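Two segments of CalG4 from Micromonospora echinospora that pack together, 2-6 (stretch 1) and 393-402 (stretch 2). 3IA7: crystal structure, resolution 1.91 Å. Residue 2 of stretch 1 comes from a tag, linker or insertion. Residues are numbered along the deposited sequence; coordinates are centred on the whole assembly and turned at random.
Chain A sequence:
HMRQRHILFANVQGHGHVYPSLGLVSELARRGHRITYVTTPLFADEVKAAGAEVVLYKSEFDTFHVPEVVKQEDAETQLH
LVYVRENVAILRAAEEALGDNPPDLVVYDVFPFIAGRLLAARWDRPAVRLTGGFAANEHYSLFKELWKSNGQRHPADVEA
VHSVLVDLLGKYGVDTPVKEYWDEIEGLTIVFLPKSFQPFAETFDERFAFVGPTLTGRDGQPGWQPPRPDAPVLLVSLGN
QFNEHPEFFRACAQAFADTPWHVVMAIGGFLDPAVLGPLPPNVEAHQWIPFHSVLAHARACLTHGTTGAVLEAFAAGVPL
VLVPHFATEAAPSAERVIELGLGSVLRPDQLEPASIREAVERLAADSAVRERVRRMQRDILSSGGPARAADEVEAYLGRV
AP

Stretch 1, residues 2-6: MRQRH
Stretch 2 393-402: VEAYLGRVAP

The strongest tie between these two segments, which lie at opposite ends of one chain, is a fork of hydrogen bonds from R5 to the backbone carbonyl of A401. R5 NH1 lies 2.9 Å from A401 O, with an N-H...O angle of 155°, and R5 NH2 lies 3.1 Å from the same A401 O, at 140°. The carbonyl sits at the edge of the guanidinium, near its plane, where two N-H groups can converge on one oxygen. A401 is the first residue after the helix to leave helical phi/psi (-157/69), and the chain ends too soon for its carbonyl to have an i+4 partner; arginine, with several donors on a long arm, suits such an acceptor. To reach it, R5 folds its side chain through three m rotamers (chi1 -35°, chi2 -67°, chi3 -56°) and a chi4 of -101°, starting from a CA-to-CB bond that points toward the helix.

R3 serves the terminal oxygen of the next residue, P402 O. Its NH2 donates to P402 O at 3.1 Å and 146°, while R3 NE adds a weak bond to P402 O at 3.4 Å and 137°; here too the oxygen lies at the guanidinium edge, near its plane. The CA-to-CB bond of R3 points sideways, yet the extended side chain (chi1 69°, p; chi2 -170° and chi3 175°, both t; chi4 86°) brings its end close to the chain terminus. R5 NH2 also approaches P402 O, at 3.4 Å, but the angle is too poor for a hydrogen bond.

Stretch 2, which supplies these acceptors, is helical from 393 to 400, the continuation of a helix that begins earlier. Its regular backbone bonds include L397 N to V393 O at 3.0 Å and G398 N to E394 O at 3.0 Å. Residues 3 to 5 of stretch 1 are extended loop, with phi/psi of -53/150 at R3, -54/125 at Q4 and -114/153 at R5; H6 follows at -97/113. In register, M2 CA is 7.3 Å from E394 CA, and R5 CA is 9.3 Å from L397 CA.

The CA-to-CB bond of L397 (chi1 -76°, m; chi2 177°, t) points toward stretch 1, and its side chain makes the apolar contacts. Its CD1 lies over one face of the R5 guanidinium and is 3.9 Å from R5 CG, so the leucine packs against arginine without competing for its in-plane donors. The same CD1 lies 4.0 Å from SE of M2, a tag-derived selenomethionine whose CA-to-CB bond also points toward the helix (chi1 151° and chi2 151°, both t; chi3 -71°, m). M2 CE reaches within 4.3 Å of G398 N, beside a glycine that has no side chain.

M2 CB is also 4.0 Å from E394 OE2. E394 (chi1 -66°, m; chi2 -173°, t; chi3 -46°) has its carboxylate hydrogen-bonded elsewhere in the structure. Q4 makes no contact with the helix. The two stretches together bury 324 Å².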

HETATM    1  N   MSE A   2      16.223  19.405  -2.552  1.00 20.97           N
HETATM    2  CA  MSE A   2      15.708  20.592  -1.825  1.00 20.56           C
HETATM    3  C   MSE A   2      16.005  20.501  -0.310  1.00 19.00           C
HETATM    4  O   MSE A   2      15.771  19.453   0.315  1.00 19.21           O
HETATM    5  CB  MSE A   2      14.210  20.795  -2.129  1.00 20.45           C
HETATM    6  CG  MSE A   2      13.472  21.456  -1.009  1.00 22.56           C
HETATM    7 SE   MSE A   2      11.937  22.512  -1.468  0.70 25.17          SE
HETATM    8  CE  MSE A   2      12.852  23.999  -2.296  1.00 19.28           C
ATOM      9  N   ARG A   3      16.503  21.595   0.273  1.00 16.64           N
ATOM     10  CA  ARG A   3      16.717  21.708   1.728  1.00 15.48           C
ATOM     11  C   ARG A   3      15.451  21.381   2.540  1.00 13.91           C
ATOM     12  O   ARG A   3      14.345  21.619   2.062  1.00 11.98           O
ATOM     13  CB  ARG A   3      17.201  23.124   2.092  1.00 16.06           C
ATOM     14  CG  ARG A   3      16.151  24.233   1.904  1.00 16.23           C
ATOM     15  CD  ARG A   3      16.774  25.641   2.047  1.00 17.00           C
ATOM     16  NE  ARG A   3      15.797  26.678   1.747  1.00 17.63           N
ATOM     17  CZ  ARG A   3      14.939  27.172   2.642  1.00 20.35           C
ATOM     18  NH1 ARG A   3      14.943  26.732   3.892  1.00 21.91           N
ATOM     19  NH2 ARG A   3      14.067  28.109   2.287  1.00 20.51           N
ATOM     20  N   GLN A   4      15.644  20.858   3.755  1.00 12.95           N
ATOM     21  CA  GLN A   4      14.562  20.497   4.665  1.00 12.81           C
ATOM     22  C   GLN A   4      13.628  21.690   4.873  1.00 11.17           C
ATOM     23  O   GLN A   4      14.075  22.784   5.258  1.00  8.94           O
ATOM     24  CB  GLN A   4      15.097  20.032   6.041  1.00 12.43           C
ATOM     25  CG  GLN A   4      13.966  19.790   7.119  1.00 14.24           C
ATOM     26  CD  GLN A   4      14.506  19.418   8.500  1.00 16.11           C
ATOM     27  OE1 GLN A   4      15.473  18.653   8.618  1.00 20.17           O
ATOM     28  NE2 GLN A   4      13.898  19.972   9.549  1.00 15.10           N
ATOM     29  N   ARG A   5      12.347  21.461   4.613  1.00  9.35           N
ATOM     30  CA  ARG A   5      11.297  22.401   4.889  1.00  9.09           C
ATOM     31  C   ARG A   5      10.360  21.877   5.977  1.00  9.35           C
ATOM     32  O   ARG A   5      10.233  20.712   6.180  1.00  8.82           O
ATOM     33  CB  ARG A   5      10.524  22.759   3.636  1.00  8.33           C
ATOM     34  CG  ARG A   5      11.332  22.824   2.379  1.00  9.91           C
ATOM     35  CD  ARG A   5      12.286  23.925   2.373  1.00 10.08           C
ATOM     36  NE  ARG A   5      11.630  25.178   2.586  1.00 18.13           N
ATOM     37  CZ  ARG A   5      11.327  26.042   1.639  1.00 13.93           C
ATOM     38  NH1 ARG A   5      10.702  27.156   1.943  1.00 14.47           N
ATOM     39  NH2 ARG A   5      11.633  25.775   0.416  1.00 21.74           N
ATOM     40  N   HIS A   6       9.741  22.788   6.686  1.00  8.82           N
ATOM     41  CA  HIS A   6       8.765  22.413   7.685  1.00  8.75           C
ATOM     42  C   HIS A   6       7.387  22.528   7.023  1.00 10.02           C
ATOM     43  O   HIS A   6       6.936  23.627   6.634  1.00  9.95           O
ATOM     44  CB  HIS A   6       8.849  23.303   8.929  1.00  7.36           C
ATOM     45  CG  HIS A   6       7.905  22.878  10.020  1.00  9.23           C
ATOM     46  ND1 HIS A   6       7.645  23.651  11.132  1.00  7.75           N
ATOM     47  CD2 HIS A   6       7.152  21.759  10.158  1.00 10.01           C
ATOM     48  CE1 HIS A   6       6.792  23.013  11.920  1.00 12.39           C
ATOM     49  NE2 HIS A   6       6.479  21.863  11.358  1.00 11.37           N
ATOM     50  N   VAL A 393       4.833  19.567  -5.187  1.00 12.82           N
ATOM     51  CA  VAL A 393       4.930  20.391  -3.983  1.00 13.27           C
ATOM     52  C   VAL A 393       6.316  21.023  -3.895  1.00 12.91           C
ATOM     53  O   VAL A 393       6.445  22.239  -3.598  1.00 11.19           O
ATOM     54  CB  VAL A 393       4.657  19.582  -2.718  1.00 13.19           C
ATOM     55  CG1 VAL A 393       5.020  20.419  -1.480  1.00 14.31           C
ATOM     56  CG2 VAL A 393       3.159  19.045  -2.671  1.00 10.77           C
ATOM     57  N   GLU A 394       7.371  20.223  -4.110  1.00 12.17           N
ATOM     58  CA  GLU A 394       8.727  20.797  -4.049  1.00 12.61           C
ATOM     59  C   GLU A 394       8.994  21.885  -5.107  1.00 13.04           C
ATOM     60  O   GLU A 394       9.626  22.900  -4.803  1.00 12.58           O
ATOM     61  CB  GLU A 394       9.821  19.719  -4.101  1.00 11.56           C
ATOM     62  CG  GLU A 394       9.816  18.795  -2.864  1.00 13.54           C
ATOM     63  CD  GLU A 394      10.995  17.877  -2.871  1.00 17.16           C
ATOM     64  OE1 GLU A 394      11.268  17.288  -3.944  1.00 13.92           O
ATOM     65  OE2 GLU A 394      11.646  17.766  -1.803  1.00 15.34           O
ATOM     66  N   ALA A 395       8.487  21.673  -6.325  1.00 14.03           N
ATOM     67  CA  ALA A 395       8.577  22.665  -7.403  1.00 14.31           C
ATOM     68  C   ALA A 395       7.817  23.970  -7.074  1.00 14.40           C
ATOM     69  O   ALA A 395       8.303  25.053  -7.368  1.00 12.18           O
ATOM     70  CB  ALA A 395       8.072  22.078  -8.753  1.00 14.57           C
ATOM     71  N   TYR A 396       6.632  23.848  -6.471  1.00 13.05           N
ATOM     72  CA  TYR A 396       5.811  24.990  -6.068  1.00 13.37           C
ATOM     73  C   TYR A 396       6.590  25.802  -5.058  1.00 14.72           C
ATOM     74  O   TYR A 396       6.722  27.023  -5.192  1.00 14.09           O
ATOM     75  CB  TYR A 396       4.476  24.462  -5.504  1.00 13.92           C
ATOM     76  CG  TYR A 396       3.469  25.468  -4.968  1.00 13.10           C
ATOM     77  CD1 TYR A 396       2.909  26.475  -5.785  1.00 10.58           C
ATOM     78  CD2 TYR A 396       3.080  25.405  -3.648  1.00 12.19           C
ATOM     79  CE1 TYR A 396       1.978  27.362  -5.286  1.00 11.48           C
ATOM     80  CE2 TYR A 396       2.147  26.283  -3.137  1.00 12.17           C
ATOM     81  CZ  TYR A 396       1.594  27.253  -3.953  1.00  9.24           C
ATOM     82  OH  TYR A 396       0.612  28.073  -3.441  1.00 11.06           O
ATOM     83  N   LEU A 397       7.178  25.126  -4.080  1.00 16.41           N
ATOM     84  CA  LEU A 397       8.055  25.805  -3.105  1.00 18.30           C
ATOM     85  C   LEU A 397       9.220  26.538  -3.750  1.00 19.55           C
ATOM     86  O   LEU A 397       9.495  27.676  -3.397  1.00 20.79           O
ATOM     87  CB  LEU A 397       8.566  24.821  -2.071  1.00 18.73           C
ATOM     88  CG  LEU A 397       7.589  24.376  -0.987  1.00 16.99           C
ATOM     89  CD1 LEU A 397       8.315  23.345  -0.112  1.00 14.97           C
ATOM     90  CD2 LEU A 397       7.147  25.547  -0.120  1.00 17.81           C
ATOM     91  N   GLY A 398       9.870  25.890  -4.715  1.00 20.02           N
ATOM     92  CA  GLY A 398      10.923  26.495  -5.510  1.00 21.43           C
ATOM     93  C   GLY A 398      10.465  27.790  -6.143  1.00 22.17           C
ATOM     94  O   GLY A 398      11.240  28.739  -6.199  1.00 22.17           O
ATOM     95  N   ARG A 399       9.224  27.840  -6.641  1.00 22.46           N
ATOM     96  CA  ARG A 399       8.717  29.060  -7.273  1.00 23.99           C
ATOM     97  C   ARG A 399       8.331  30.136  -6.264  1.00 23.60           C
ATOM     98  O   ARG A 399       8.707  31.300  -6.414  1.00 23.35           O
ATOM     99  CB  ARG A 399       7.510  28.808  -8.183  1.00 23.68           C
ATOM    100  CG  ARG A 399       7.716  27.794  -9.298  1.00 26.75           C
ATOM    101  CD  ARG A 399       6.465  27.649 -10.182  1.00 25.93           C
ATOM    102  NE  ARG A 399       5.319  26.952  -9.563  1.00 28.92           N
ATOM    103  CZ  ARG A 399       5.073  25.651  -9.673  1.00 30.25           C
ATOM    104  NH1 ARG A 399       5.909  24.878 -10.363  1.00 32.96           N
ATOM    105  NH2 ARG A 399       3.993  25.117  -9.100  1.00 30.94           N
ATOM    106  N   VAL A 400       7.548  29.754  -5.255  1.00 23.25           N
ATOM    107  CA  VAL A 400       6.858  30.750  -4.432  1.00 23.02           C
ATOM    108  C   VAL A 400       7.497  31.010  -3.070  1.00 23.40           C
ATOM    109  O   VAL A 400       7.182  32.001  -2.423  1.00 23.33           O
ATOM    110  CB  VAL A 400       5.354  30.402  -4.244  1.00 23.17           C
ATOM    111  CG1 VAL A 400       4.656  30.289  -5.599  1.00 21.64           C
ATOM    112  CG2 VAL A 400       5.171  29.127  -3.390  1.00 20.90           C
ATOM    113  N   ALA A 401       8.355  30.104  -2.616  1.00 23.05           N
ATOM    114  CA  ALA A 401       9.047  30.309  -1.362  1.00 24.49           C
ATOM    115  C   ALA A 401      10.322  29.471  -1.351  1.00 25.39           C
ATOM    116  O   ALA A 401      10.387  28.478  -0.615  1.00 24.93           O
ATOM    117  CB  ALA A 401       8.128  29.918  -0.195  1.00 23.69           C
ATOM    118  N   PRO A 402      11.324  29.830  -2.189  1.00 25.96           N
ATOM    119  CA  PRO A 402      12.454  28.914  -2.325  1.00 26.77           C
ATOM    120  C   PRO A 402      13.349  28.931  -1.087  1.00 27.60           C
ATOM    121  O   PRO A 402      13.980  27.916  -0.801  1.00 29.11           O
ATOM    122  CB  PRO A 402      13.216  29.475  -3.534  1.00 27.17           C
ATOM    123  CG  PRO A 402      12.955  30.941  -3.478  1.00 25.94           C
ATOM    124  CD  PRO A 402      11.517  31.055  -2.996  1.00 26.04           C
TER